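Local coordinates for aminoglycoside 6'-n-acetyltransferase (Salmonella choleraesuis, PDB 2VBQ), which transfers an acetyl group from acetyl-CoA to the 6'-amino group of aminoglycoside antibiotics and so confers resistance to them, at residues 88-92 and 93-97. Numbering follows the deposited sequence.
Sequences NGCDS and SPVVF
Cys90 and Val95, five residues apart, face each other across the inside of the bend that leads into strand 95-103. The sulfur of Cys90 reaches over both methyls of Val95, SG lying 4.0 Å from CG1 as well as from CG2, while Cys90 CB sits at the same distance from CG2. With SG anti to its own carbonyl carbon (chi1 -65°), the sulfur lies about equally far from the two methyls. Valine, beta-branched and apolar, suits a buried strand position, and the small, weakly polar thiol can pack against it without needing a hydrogen-bond partner; Val87 and Ala133 continue the apolar lining.

The same methyl, CG2 of Val95, approaches the backbone O of Ser92 to 3.4 Å, a van der Waals contact. No hydrogen bond joins 88-92 to 93-97, and the polar groups look elsewhere. Ser92 OG, held between its backbone N and carbonyl carbon (chi1 58°), hydrogen-bonds to Glu131, whose carboxylate also receives the amide N of Asp91. Asp91, on the exposed side, forms a salt bridge with Arg162 of the second subunit.

The backbone has two unusual places. Gly89 adopts a positive phi (84°), easy without a side chain, and the Ser93-Pro94 peptide bond is cis, as proline permits more readily than other residues; lying just before the strand, it probably contributes to the change of direction. This is the connection between antiparallel neighbours of the central GNAT sheet, strands 73-83 and 95-103; within it Asn88 touches the bound bisubstrate analogue, and its ND2 bonds to Glu156 and to Asp135 of the second subunit, placing the connection at the dimer interface.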
# COMPACT_ATOMS: atom_id res chain seq x y z
N ASN A 88 -3.31 3.41 1.94
CA ASN A 88 -4.65 3.92 1.64
C ASN A 88 -5.53 3.97 2.88
O ASN A 88 -5.65 2.96 3.61
CB ASN A 88 -5.33 3.08 0.54
CG ASN A 88 -4.56 3.08 -0.77
OD1 ASN A 88 -3.47 2.49 -0.87
ND2 ASN A 88 -5.13 3.72 -1.81
N GLY A 89 -6.11 5.16 3.12
CA GLY A 89 -7.06 5.40 4.20
C GLY A 89 -6.46 5.71 5.55
O GLY A 89 -7.19 5.98 6.49
N CYS A 90 -5.12 5.67 5.65
CA CYS A 90 -4.41 5.95 6.90
C CYS A 90 -3.87 7.37 6.92
O CYS A 90 -3.58 7.93 5.88
CB CYS A 90 -3.27 4.92 7.09
SG CYS A 90 -3.89 3.22 7.33
N ASP A 91 -3.71 7.93 8.12
CA ASP A 91 -3.19 9.28 8.32
C ASP A 91 -1.80 9.30 8.91
O ASP A 91 -1.15 10.35 8.90
CB ASP A 91 -4.11 10.12 9.22
CG ASP A 91 -5.51 10.17 8.71
OD1 ASP A 91 -5.71 10.45 7.50
OD2 ASP A 91 -6.44 9.93 9.52
N SER A 92 -1.34 8.18 9.45
CA SER A 92 -0.03 8.18 10.11
C SER A 92 0.91 7.18 9.46
O SER A 92 0.51 6.47 8.54
CB SER A 92 -0.17 7.93 11.62
OG SER A 92 -0.82 6.70 11.87
N SER A 93 2.16 7.17 9.93
CA SER A 93 3.19 6.28 9.41
C SER A 93 4.21 6.02 10.52
O SER A 93 4.56 6.93 11.26
CB SER A 93 3.83 6.82 8.10
OG SER A 93 4.68 5.88 7.48
N PRO A 94 4.67 4.76 10.67
CA PRO A 94 4.35 3.60 9.86
C PRO A 94 3.01 2.96 10.27
O PRO A 94 2.40 3.37 11.28
CB PRO A 94 5.52 2.64 10.16
CG PRO A 94 5.82 2.91 11.59
CD PRO A 94 5.58 4.41 11.78
N VAL A 95 2.57 1.98 9.48
CA VAL A 95 1.29 1.30 9.69
C VAL A 95 1.54 -0.21 9.76
O VAL A 95 2.36 -0.74 8.98
CB VAL A 95 0.28 1.65 8.53
CG1 VAL A 95 -1.01 0.81 8.63
CG2 VAL A 95 -0.06 3.13 8.54
N VAL A 96 0.88 -0.88 10.72
CA VAL A 96 0.87 -2.36 10.76
C VAL A 96 -0.17 -2.93 9.80
O VAL A 96 -1.37 -2.59 9.86
CB VAL A 96 0.77 -2.98 12.23
CG1 VAL A 96 -0.55 -2.65 12.93
CG2 VAL A 96 1.05 -4.50 12.20
N PHE A 97 0.30 -3.74 8.85
CA PHE A 97 -0.55 -4.14 7.75
C PHE A 97 -0.78 -5.65 7.73
O PHE A 97 0.17 -6.44 7.84
CB PHE A 97 0.00 -3.67 6.36
CG PHE A 97 -1.08 -3.63 5.30
CD1 PHE A 97 -1.46 -4.78 4.61
CD2 PHE A 97 -1.78 -2.44 5.07
CE1 PHE A 97 -2.50 -4.76 3.67
CE2 PHE A 97 -2.81 -2.42 4.13
CZ PHE A 97 -3.16 -3.57 3.43